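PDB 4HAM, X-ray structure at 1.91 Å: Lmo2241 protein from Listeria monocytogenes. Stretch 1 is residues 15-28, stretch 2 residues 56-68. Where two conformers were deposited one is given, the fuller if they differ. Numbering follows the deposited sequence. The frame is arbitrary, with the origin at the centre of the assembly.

Stretch 1 15-28: IYEQIVQKIKEQVV
Stretch 2 56-68: SKAYQELERQEVI

Two helices of one chain, 15-28 and 56-64, run in broadly the same direction, crossing at -46° with axes 8.2 Å apart at closest approach; the two stretches bury 600 Å² in all, both sides summed. Near the start of both stretches, the CA atoms of Tyr 16 and Ala 58 lie 4.7 Å apart. A methyl side chain permits that closeness: Ala 58 CB sits 3.4 Å from Tyr 16 O, 3.6 Å from Ile 19 CG2 (chi1 m, chi2 t) and 4.0 Å from Val 20 CG2.

Tyr 16 covers the most surface. Its chi1 of 88° and chi2 of 92° put the ring where Lys 57, with chi1 to chi3 t and chi4 at 35°, can lie over one face. Lys 57 NZ and CE each stand 3.7 Å from the Tyr 16 ring centroid, so one side chain supplies both a cation-pi and a CH-pi contact. Ala 58 CA and Glu 61 CB border the ring edge.

Val 20 (chi1 t), one turn on, points sideways yet reaches both ways: CG2 lies 3.8 Å from Glu 61 CB, and CG1 3.9 Å from CD2 of Leu 62 (chi1 m, chi2 t). Leu 62 CD1 also meets Ile 23 CB at 3.9 Å, extending the apolar seam.

Beyond Arg 64 the second stretch leaves its helix through a Schellman turn, with Glu 66 at phi/psi 64/33 and Val 67 N bonded to Leu 62 O at 2.8 Å. Val 67 then points back toward helix 15-28, its CG1 4.2 Å from Val 27 CG2.

Polar chemistry closes the seam. Lys 24 (t, t, m, t) extends its amine to Gln 65 (m, t), NZ donating to OE1 at 2.7 Å. Gln 65 NE2 donates to Glu 61 OE2 at 2.8 Å and to a water, 3.0 Å away, that in turn donates to Gln 21 OE1 at 2.7 Å.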

# COMPACT_ATOMS: atom_id res chain seq x y z
N ILE A 15 9.16 9.78 8.35
CA ILE A 15 10.59 9.80 8.06
C ILE A 15 11.25 8.44 8.30
O ILE A 15 12.07 8.00 7.49
CB ILE A 15 11.34 10.88 8.88
CG1 ILE A 15 10.73 12.26 8.63
CG2 ILE A 15 12.83 10.90 8.51
CD1 ILE A 15 10.58 12.59 7.19
N TYR A 16 10.91 7.77 9.39
CA TYR A 16 11.57 6.50 9.69
C TYR A 16 11.30 5.48 8.56
O TYR A 16 12.19 4.72 8.18
CB TYR A 16 11.19 5.94 11.08
CG TYR A 16 9.95 5.07 11.08
CD1 TYR A 16 10.05 3.69 10.92
CD2 TYR A 16 8.69 5.63 11.21
CE1 TYR A 16 8.93 2.89 10.90
CE2 TYR A 16 7.55 4.84 11.19
CZ TYR A 16 7.68 3.47 11.04
OH TYR A 16 6.55 2.68 11.02
N GLU A 17 10.09 5.51 8.02
CA GLU A 17 9.70 4.59 6.96
C GLU A 17 10.43 4.90 5.65
O GLU A 17 10.77 4.00 4.89
CB GLU A 17 8.18 4.61 6.75
CG GLU A 17 7.71 3.62 5.70
CD GLU A 17 6.21 3.41 5.72
OE1 GLU A 17 5.50 4.21 6.37
OE2 GLU A 17 5.74 2.43 5.10
N GLN A 18 10.66 6.18 5.40
CA GLN A 18 11.41 6.60 4.22
C GLN A 18 12.82 6.03 4.29
O GLN A 18 13.35 5.52 3.30
CB GLN A 18 11.43 8.13 4.11
CG GLN A 18 10.07 8.70 3.74
CD GLN A 18 10.11 10.20 3.52
OE1 GLN A 18 10.97 10.71 2.81
NE2 GLN A 18 9.17 10.91 4.14
N ILE A 19 13.41 6.10 5.49
CA ILE A 19 14.74 5.54 5.71
C ILE A 19 14.75 4.04 5.50
O ILE A 19 15.63 3.51 4.82
CB ILE A 19 15.25 5.86 7.12
CG1 ILE A 19 15.42 7.39 7.25
CG2 ILE A 19 16.57 5.15 7.41
CD1 ILE A 19 15.78 7.83 8.66
N VAL A 20 13.77 3.35 6.08
CA VAL A 20 13.65 1.90 5.87
C VAL A 20 13.58 1.58 4.38
O VAL A 20 14.29 0.71 3.87
CB VAL A 20 12.39 1.33 6.56
CG1 VAL A 20 12.16 -0.15 6.14
CG2 VAL A 20 12.50 1.47 8.07
N GLN A 21 12.74 2.32 3.65
CA GLN A 21 12.50 1.97 2.25
C GLN A 21 13.67 2.32 1.34
O GLN A 21 13.92 1.63 0.37
CB GLN A 21 11.18 2.58 1.74
CG GLN A 21 9.92 2.04 2.43
CD GLN A 21 9.64 0.58 2.10
OE1 GLN A 21 10.08 -0.33 2.81
NE2 GLN A 21 8.94 0.35 1.00
N LYS A 22 14.39 3.40 1.66
CA LYS A 22 15.56 3.76 0.87
C LYS A 22 16.71 2.76 1.06
O LYS A 22 17.37 2.38 0.09
CB LYS A 22 16.03 5.17 1.22
CG LYS A 22 15.13 6.25 0.64
CD LYS A 22 15.40 6.44 -0.86
CE LYS A 22 14.56 7.58 -1.41
NZ LYS A 22 14.87 7.91 -2.84
N ILE A 23 16.92 2.32 2.29
CA ILE A 23 17.92 1.30 2.57
C ILE A 23 17.58 -0.00 1.83
O ILE A 23 18.45 -0.61 1.20
CB ILE A 23 18.08 1.04 4.07
CG1 ILE A 23 18.65 2.28 4.76
CG2 ILE A 23 19.00 -0.17 4.31
CD1 ILE A 23 19.95 2.72 4.18
N LYS A 24 16.32 -0.41 1.92
CA LYS A 24 15.85 -1.60 1.21
C LYS A 24 16.09 -1.50 -0.30
O LYS A 24 16.58 -2.44 -0.94
CB LYS A 24 14.35 -1.80 1.49
CG LYS A 24 13.79 -3.11 0.97
CD LYS A 24 12.28 -3.24 1.19
CE LYS A 24 11.91 -3.34 2.67
NZ LYS A 24 10.45 -3.61 2.88
N GLU A 25 15.74 -0.35 -0.88
CA GLU A 25 15.92 -0.10 -2.31
C GLU A 25 17.39 -0.13 -2.71
O GLU A 25 17.75 -0.64 -3.77
CB GLU A 25 15.31 1.26 -2.70
CG GLU A 25 15.16 1.45 -4.22
CD GLU A 25 14.72 2.86 -4.59
OE1 GLU A 25 14.38 3.65 -3.68
OE2 GLU A 25 14.69 3.17 -5.80
N GLN A 26 18.25 0.41 -1.86
CA GLN A 26 19.69 0.37 -2.14
C GLN A 26 20.24 -1.05 -2.11
O GLN A 26 21.17 -1.38 -2.86
CB GLN A 26 20.46 1.25 -1.17
CG GLN A 26 20.29 2.72 -1.47
CD GLN A 26 21.07 3.59 -0.53
OE1 GLN A 26 21.88 3.09 0.26
NE2 GLN A 26 20.83 4.88 -0.59
N VAL A 27 19.69 -1.90 -1.25
CA VAL A 27 20.04 -3.30 -1.27
C VAL A 27 19.58 -3.92 -2.58
O VAL A 27 20.35 -4.62 -3.24
CB VAL A 27 19.45 -4.09 -0.06
CG1 VAL A 27 19.67 -5.58 -0.24
CG2 VAL A 27 20.06 -3.60 1.23
N VAL A 28 18.34 -3.64 -2.97
CA VAL A 28 17.83 -4.15 -4.25
C VAL A 28 18.72 -3.74 -5.43
O VAL A 28 19.00 -4.54 -6.31
CB VAL A 28 16.37 -3.72 -4.51
CG1 VAL A 28 15.98 -4.00 -5.96
CG2 VAL A 28 15.44 -4.44 -3.53
N SER A 56 16.98 5.35 14.87
CA SER A 56 16.93 4.13 15.65
C SER A 56 15.67 3.33 15.32
O SER A 56 15.71 2.11 15.18
CB SER A 56 16.98 4.47 17.14
OG SER A 56 16.78 3.31 17.92
N LYS A 57 14.56 4.04 15.17
CA LYS A 57 13.29 3.43 14.82
C LYS A 57 13.36 2.73 13.45
O LYS A 57 12.87 1.62 13.27
CB LYS A 57 12.20 4.50 14.85
CG LYS A 57 10.78 4.00 14.73
CD LYS A 57 9.81 5.10 15.19
CE LYS A 57 8.40 4.85 14.66
NZ LYS A 57 8.10 3.39 14.62
N ALA A 58 14.00 3.40 12.49
CA ALA A 58 14.19 2.84 11.17
C ALA A 58 15.08 1.60 11.20
O ALA A 58 14.78 0.60 10.55
CB ALA A 58 14.80 3.90 10.23
N TYR A 59 16.18 1.68 11.93
CA TYR A 59 17.08 0.52 12.03
C TYR A 59 16.42 -0.66 12.72
O TYR A 59 16.67 -1.82 12.36
CB TYR A 59 18.37 0.91 12.77
CG TYR A 59 19.44 1.52 11.87
CD1 TYR A 59 20.79 1.30 12.14
CD2 TYR A 59 19.11 2.32 10.78
CE1 TYR A 59 21.78 1.86 11.35
CE2 TYR A 59 20.11 2.89 9.98
CZ TYR A 59 21.44 2.64 10.27
OH TYR A 59 22.45 3.18 9.50
N GLN A 60 15.61 -0.39 13.74
CA GLN A 60 14.85 -1.47 14.39
C GLN A 60 13.90 -2.15 13.41
O GLN A 60 13.75 -3.38 13.41
CB GLN A 60 14.04 -0.93 15.58
CG GLN A 60 14.89 -0.57 16.77
CD GLN A 60 14.05 -0.11 17.96
OE1 GLN A 60 12.86 -0.41 18.04
NE2 GLN A 60 14.67 0.63 18.87
N GLU A 61 13.25 -1.35 12.57
CA GLU A 61 12.32 -1.90 11.59
C GLU A 61 13.08 -2.66 10.49
O GLU A 61 12.64 -3.74 10.06
CB GLU A 61 11.45 -0.79 10.99
CG GLU A 61 10.46 -1.27 9.93
CD GLU A 61 9.48 -2.31 10.47
OE1 GLU A 61 9.17 -2.30 11.69
OE2 GLU A 61 9.02 -3.15 9.66
N LEU A 62 14.21 -2.12 10.07
CA LEU A 62 15.08 -2.83 9.12
C LEU A 62 15.57 -4.18 9.68
O LEU A 62 15.64 -5.16 8.96
CB LEU A 62 16.27 -1.96 8.72
CG LEU A 62 15.93 -0.86 7.72
CD1 LEU A 62 17.02 0.21 7.72
CD2 LEU A 62 15.77 -1.48 6.34
N GLU A 63 15.93 -4.23 10.96
CA GLU A 63 16.36 -5.49 11.56
C GLU A 63 15.20 -6.46 11.72
O GLU A 63 15.35 -7.67 11.55
CB GLU A 63 17.06 -5.26 12.91
CG GLU A 63 17.71 -6.52 13.48
CD GLU A 63 18.98 -6.24 14.30
OE1 GLU A 63 19.23 -5.08 14.68
OE2 GLU A 63 19.73 -7.20 14.57
N ARG A 64 14.02 -5.94 12.05
CA ARG A 64 12.83 -6.76 12.15
C ARG A 64 12.56 -7.46 10.82
O ARG A 64 12.22 -8.64 10.78
CB ARG A 64 11.64 -5.90 12.54
CG ARG A 64 10.34 -6.63 12.64
CD ARG A 64 9.19 -5.65 12.76
NE ARG A 64 7.88 -6.30 12.74
CZ ARG A 64 6.73 -5.64 12.61
NH1 ARG A 64 6.74 -4.32 12.48
NH2 ARG A 64 5.58 -6.30 12.61
N GLN A 65 12.72 -6.72 9.72
CA GLN A 65 12.46 -7.25 8.39
C GLN A 65 13.64 -8.06 7.88
O GLN A 65 13.59 -8.57 6.76
CB GLN A 65 12.12 -6.11 7.40
CG GLN A 65 10.79 -5.43 7.68
CD GLN A 65 10.40 -4.44 6.59
OE1 GLN A 65 10.63 -4.67 5.40
NE2 GLN A 65 9.79 -3.34 6.99
N GLU A 66 14.69 -8.15 8.70
CA GLU A 66 15.91 -8.88 8.38
C GLU A 66 16.68 -8.31 7.18
O GLU A 66 17.33 -9.03 6.44
CB GLU A 66 15.64 -10.39 8.24
CG GLU A 66 14.97 -10.97 9.48
CD GLU A 66 15.03 -12.49 9.56
OE1 GLU A 66 15.38 -13.14 8.55
OE2 GLU A 66 14.75 -13.03 10.64
N VAL A 67 16.62 -7.00 7.03
CA VAL A 67 17.39 -6.33 5.99
C VAL A 67 18.80 -6.06 6.50
O VAL A 67 19.77 -6.14 5.75
CB VAL A 67 16.73 -5.00 5.59
CG1 VAL A 67 17.50 -4.32 4.46
CG2 VAL A 67 15.28 -5.23 5.18
N ILE A 68 18.90 -5.71 7.79
CA ILE A 68 20.19 -5.45 8.42
C ILE A 68 20.34 -6.30 9.68
O ILE A 68 19.38 -6.89 10.17
CB ILE A 68 20.35 -3.95 8.80
CG1 ILE A 68 19.38 -3.55 9.92
CG2 ILE A 68 20.19 -3.04 7.57
CD1 ILE A 68 19.51 -2.08 10.36
O HOH W 1 8.96 -1.15 5.13